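Local structure of inosine-uridine nucleoside N-ribohydrolase (Xanthomonas oryzae pv. oryzae, 4KL0) at residues M72-R86 with F113-V127. The protein is a calcium-binding bacterial effector of the nucleoside hydrolase family and probably hydrolyses N-glycosidic bonds, as its relatives do. Residues are numbered along the deposited sequence; the frame is centred on the assembly and turned at random.
Sequences MRSQRAQLAKGVFDR and FLAEGAALRAAPDAV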
# COMPACT_ATOMS: atom_id res chain seq x y z
N MET A 72 -17.52 -1.71 -8.61
CA MET A 72 -16.10 -2.15 -8.63
C MET A 72 -15.50 -2.01 -7.24
O MET A 72 -14.73 -2.91 -6.78
CB MET A 72 -15.29 -1.31 -9.61
CG MET A 72 -13.78 -1.68 -9.72
SD MET A 72 -13.44 -3.51 -10.09
CE MET A 72 -13.98 -3.61 -11.72
N ARG A 73 -15.76 -0.87 -6.59
CA ARG A 73 -15.23 -0.67 -5.24
C ARG A 73 -15.74 -1.75 -4.32
O ARG A 73 -15.03 -2.26 -3.45
CB ARG A 73 -15.54 0.74 -4.71
CG ARG A 73 -14.91 1.80 -5.57
CD ARG A 73 -15.02 3.19 -4.84
NE ARG A 73 -16.41 3.53 -4.44
CZ ARG A 73 -17.30 4.16 -5.22
NH1 ARG A 73 -17.04 4.45 -6.49
NH2 ARG A 73 -18.49 4.46 -4.71
N SER A 74 -16.97 -2.19 -4.53
CA SER A 74 -17.45 -3.31 -3.69
C SER A 74 -16.73 -4.62 -3.97
O SER A 74 -16.40 -5.36 -3.04
CB SER A 74 -18.97 -3.50 -3.86
OG SER A 74 -19.66 -2.41 -3.20
N GLN A 75 -16.41 -4.89 -5.25
CA GLN A 75 -15.66 -6.11 -5.58
C GLN A 75 -14.28 -6.06 -4.89
O GLN A 75 -13.82 -7.04 -4.34
CB GLN A 75 -15.50 -6.30 -7.11
CG GLN A 75 -16.79 -6.32 -7.90
CD GLN A 75 -17.81 -7.25 -7.27
OE1 GLN A 75 -17.51 -8.41 -6.95
NE2 GLN A 75 -19.02 -6.71 -7.03
N ARG A 76 -13.62 -4.91 -4.95
CA ARG A 76 -12.33 -4.77 -4.30
C ARG A 76 -12.45 -4.94 -2.80
O ARG A 76 -11.61 -5.60 -2.20
CB ARG A 76 -11.69 -3.42 -4.64
CG ARG A 76 -11.38 -3.22 -6.09
CD ARG A 76 -10.52 -1.93 -6.28
NE ARG A 76 -10.58 -1.47 -7.67
CZ ARG A 76 -9.99 -2.06 -8.69
NH1 ARG A 76 -9.25 -3.21 -8.52
NH2 ARG A 76 -10.12 -1.54 -9.92
N ALA A 77 -13.51 -4.38 -2.19
CA ALA A 77 -13.68 -4.49 -0.76
C ALA A 77 -13.95 -5.95 -0.35
O ALA A 77 -13.45 -6.41 0.65
CB ALA A 77 -14.86 -3.58 -0.30
N GLN A 78 -14.75 -6.65 -1.12
CA GLN A 78 -14.99 -8.06 -0.90
C GLN A 78 -13.71 -8.83 -1.00
O GLN A 78 -13.48 -9.75 -0.22
CB GLN A 78 -16.00 -8.59 -1.89
CG GLN A 78 -17.45 -8.06 -1.62
CD GLN A 78 -18.39 -8.50 -2.70
OE1 GLN A 78 -18.38 -9.68 -3.08
NE2 GLN A 78 -19.18 -7.58 -3.24
N LEU A 79 -12.85 -8.52 -1.98
CA LEU A 79 -11.56 -9.18 -2.02
C LEU A 79 -10.66 -8.88 -0.79
O LEU A 79 -10.03 -9.77 -0.27
CB LEU A 79 -10.84 -8.83 -3.32
CG LEU A 79 -9.42 -9.34 -3.49
CD1 LEU A 79 -9.22 -9.52 -4.92
CD2 LEU A 79 -8.40 -8.33 -2.93
N ALA A 80 -10.59 -7.61 -0.38
CA ALA A 80 -9.82 -7.28 0.78
C ALA A 80 -10.31 -8.06 1.99
O ALA A 80 -9.51 -8.65 2.72
CB ALA A 80 -9.82 -5.77 1.06
N LYS A 81 -11.63 -8.09 2.17
CA LYS A 81 -12.16 -8.78 3.33
C LYS A 81 -11.89 -10.29 3.24
O LYS A 81 -11.50 -10.92 4.25
CB LYS A 81 -13.64 -8.41 3.48
CG LYS A 81 -14.36 -9.14 4.63
CD LYS A 81 -13.86 -8.61 5.96
CE LYS A 81 -14.72 -9.11 7.11
NZ LYS A 81 -14.09 -8.64 8.35
N GLY A 82 -12.03 -10.85 2.04
CA GLY A 82 -11.60 -12.23 1.81
C GLY A 82 -10.15 -12.54 2.18
O GLY A 82 -9.84 -13.62 2.71
N VAL A 83 -9.25 -11.60 1.89
CA VAL A 83 -7.86 -11.76 2.25
C VAL A 83 -7.64 -11.63 3.75
O VAL A 83 -6.99 -12.49 4.36
CB VAL A 83 -6.97 -10.77 1.48
CG1 VAL A 83 -5.52 -10.75 2.05
CG2 VAL A 83 -6.97 -11.10 -0.02
N PHE A 84 -8.26 -10.63 4.39
CA PHE A 84 -8.16 -10.53 5.86
C PHE A 84 -8.67 -11.80 6.57
O PHE A 84 -8.05 -12.25 7.52
CB PHE A 84 -8.84 -9.27 6.37
CG PHE A 84 -8.19 -8.01 5.91
CD1 PHE A 84 -6.82 -7.80 6.10
CD2 PHE A 84 -8.96 -7.05 5.29
CE1 PHE A 84 -6.23 -6.59 5.62
CE2 PHE A 84 -8.40 -5.85 4.81
CZ PHE A 84 -7.05 -5.64 5.01
N ASP A 85 -9.76 -12.35 6.05
CA ASP A 85 -10.31 -13.60 6.61
C ASP A 85 -9.29 -14.76 6.53
O ASP A 85 -9.05 -15.49 7.52
CB ASP A 85 -11.56 -14.01 5.83
CG ASP A 85 -12.78 -13.13 6.11
OD1 ASP A 85 -12.81 -12.35 7.11
OD2 ASP A 85 -13.73 -13.27 5.31
N ARG A 86 -8.63 -14.90 5.38
CA ARG A 86 -7.60 -15.96 5.16
C ARG A 86 -6.28 -15.71 5.89
O ARG A 86 -5.44 -16.60 6.04
CB ARG A 86 -7.37 -16.09 3.66
CG ARG A 86 -8.62 -16.62 2.99
CD ARG A 86 -8.50 -16.58 1.48
NE ARG A 86 -9.62 -17.24 0.79
CZ ARG A 86 -10.83 -16.71 0.60
NH1 ARG A 86 -11.17 -15.55 1.12
NH2 ARG A 86 -11.75 -17.40 -0.07
N PHE A 113 -9.46 -5.40 -12.62
CA PHE A 113 -9.72 -6.31 -11.49
C PHE A 113 -9.26 -7.69 -11.92
O PHE A 113 -9.86 -8.33 -12.78
CB PHE A 113 -11.22 -6.30 -11.08
CG PHE A 113 -11.53 -7.12 -9.85
CD1 PHE A 113 -11.51 -6.56 -8.58
CD2 PHE A 113 -11.83 -8.50 -9.94
CE1 PHE A 113 -11.80 -7.29 -7.44
CE2 PHE A 113 -12.13 -9.25 -8.81
CZ PHE A 113 -12.12 -8.68 -7.54
N LEU A 114 -8.15 -8.10 -11.34
CA LEU A 114 -7.36 -9.24 -11.88
C LEU A 114 -8.10 -10.55 -11.61
O LEU A 114 -8.68 -10.76 -10.53
CB LEU A 114 -5.95 -9.24 -11.26
CG LEU A 114 -5.10 -8.01 -11.60
CD1 LEU A 114 -3.75 -8.00 -10.82
CD2 LEU A 114 -4.90 -7.93 -13.07
N ALA A 115 -8.09 -11.46 -12.58
CA ALA A 115 -8.89 -12.69 -12.42
C ALA A 115 -8.54 -13.54 -11.18
O ALA A 115 -9.41 -14.21 -10.58
CB ALA A 115 -8.75 -13.52 -13.69
N GLU A 116 -7.28 -13.48 -10.76
CA GLU A 116 -6.81 -14.28 -9.63
C GLU A 116 -7.53 -13.91 -8.31
O GLU A 116 -7.65 -14.72 -7.37
CB GLU A 116 -5.30 -14.09 -9.48
CG GLU A 116 -4.43 -14.65 -10.59
CD GLU A 116 -4.34 -13.83 -11.86
OE1 GLU A 116 -4.84 -12.68 -11.92
OE2 GLU A 116 -3.77 -14.34 -12.85
N GLY A 117 -8.02 -12.68 -8.22
CA GLY A 117 -8.73 -12.30 -7.02
C GLY A 117 -10.17 -12.71 -6.97
O GLY A 117 -10.77 -12.65 -5.91
N ALA A 118 -10.76 -13.11 -8.10
CA ALA A 118 -12.21 -13.37 -8.11
C ALA A 118 -12.67 -14.36 -7.02
O ALA A 118 -13.62 -14.10 -6.30
CB ALA A 118 -12.63 -13.85 -9.47
N ALA A 119 -11.97 -15.48 -6.89
CA ALA A 119 -12.38 -16.53 -5.95
C ALA A 119 -12.01 -16.20 -4.53
O ALA A 119 -12.29 -16.99 -3.61
CB ALA A 119 -11.72 -17.86 -6.34
N LEU A 120 -11.32 -15.09 -4.31
CA LEU A 120 -10.98 -14.74 -2.95
C LEU A 120 -12.03 -13.83 -2.30
O LEU A 120 -11.95 -13.55 -1.11
CB LEU A 120 -9.57 -14.14 -2.85
CG LEU A 120 -8.39 -15.12 -2.99
CD1 LEU A 120 -7.09 -14.46 -2.53
CD2 LEU A 120 -8.65 -16.33 -2.17
N ARG A 121 -13.03 -13.39 -3.06
CA ARG A 121 -13.97 -12.42 -2.52
C ARG A 121 -14.84 -13.00 -1.40
O ARG A 121 -15.38 -14.12 -1.53
CB ARG A 121 -14.90 -11.91 -3.61
CG ARG A 121 -14.20 -10.96 -4.59
CD ARG A 121 -15.15 -10.60 -5.71
NE ARG A 121 -15.32 -11.73 -6.62
CZ ARG A 121 -15.94 -11.67 -7.80
NH1 ARG A 121 -16.47 -10.51 -8.25
NH2 ARG A 121 -16.00 -12.78 -8.54
N ALA A 122 -14.99 -12.25 -0.31
CA ALA A 122 -15.97 -12.59 0.72
C ALA A 122 -17.34 -12.27 0.11
O ALA A 122 -17.42 -11.66 -0.97
CB ALA A 122 -15.75 -11.78 1.96
N ALA A 123 -18.41 -12.69 0.77
CA ALA A 123 -19.77 -12.30 0.33
C ALA A 123 -20.01 -10.77 0.43
O ALA A 123 -19.41 -10.10 1.29
CB ALA A 123 -20.82 -13.04 1.16
N PRO A 124 -20.90 -10.22 -0.44
CA PRO A 124 -21.18 -8.78 -0.54
C PRO A 124 -21.62 -8.21 0.78
O PRO A 124 -21.20 -7.11 1.17
CB PRO A 124 -22.35 -8.73 -1.54
CG PRO A 124 -22.11 -9.87 -2.43
CD PRO A 124 -21.59 -10.96 -1.51
N ASP A 125 -22.41 -8.97 1.52
CA ASP A 125 -22.89 -8.48 2.81
C ASP A 125 -21.82 -8.56 3.94
O ASP A 125 -22.07 -8.13 5.07
CB ASP A 125 -24.24 -9.15 3.19
CG ASP A 125 -25.43 -8.69 2.26
OD1 ASP A 125 -25.62 -7.44 2.05
OD2 ASP A 125 -26.17 -9.58 1.72
N ALA A 126 -20.61 -9.05 3.62
CA ALA A 126 -19.52 -9.00 4.61
C ALA A 126 -18.78 -7.65 4.67
O ALA A 126 -17.99 -7.44 5.59
CB ALA A 126 -18.51 -10.13 4.38
N VAL A 127 -19.03 -6.76 3.71
CA VAL A 127 -18.41 -5.44 3.69
C VAL A 127 -19.47 -4.33 3.81
O VAL A 127 -20.67 -4.54 3.51
CB VAL A 127 -17.54 -5.29 2.43
CG1 VAL A 127 -16.54 -6.48 2.35
CG2 VAL A 127 -18.38 -5.27 1.23
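At Gly82 the chain crossing at 113-127 comes down onto helix 70-86, Gly82 CA lying 3.2 Å from Leu120 O in a nearly straight CA-H...O contact. Lacking a side chain, Gly82 lets the loop backbone lie directly on the helix. One turn earlier, Ala122 N donates to Gln78 O at 2.9 Å, with an N-H...O angle of 171°. That oxygen also accepts the helical bond from Gly82 N on the opposite face of its carbonyl plane, so two donors grip it. At the C-terminal end of the helix, Leu120 CD2 lies over one face of the Arg86 guanidinium, whose rotation is restrained by an in-plane hydrogen bond from NH1 to Gly82 O.

Beside this backbone seam, Leu79 CD1 rests 3.5 Å from Gly117 CA and also meets Phe113 CZ. A chi1 of -175° sends the Phe113 ring away from its own amide nitrogen and onto the helix, bringing CE1 against Gln75 CB and the Gln75 carbonyl. Met72, its chain bent at chi2 and chi3, approaches the same ring obliquely in a Met-aromatic contact, SD being 4.9 Å from the centroid. On the other flank Val127 CG1 packs 3.7 Å from Lys81 CB, while Lys81 NZ hydrogen-bonds to Val92 O.

The rim is more open and polar. Arg121 bends at chi3 and donates through NH1 to Gln75 OE1 (2.7 Å), the amide and guanidinium planes standing 86° apart, while its NE donates to Ala118 O. Exposed Asp85 only grazes the loop, OD2 4.2 Å from Ala122 CB.

Arg76, hydrogen-bonded to Leu67 O, comes within about 5 Å of the side chain of calcium ligand Asp35, so one end of the contact nears the metal site; helix 70-86 packs on strands 58-65 and 93-96 of the largely parallel, Rossmann-like nucleoside hydrolase sheet.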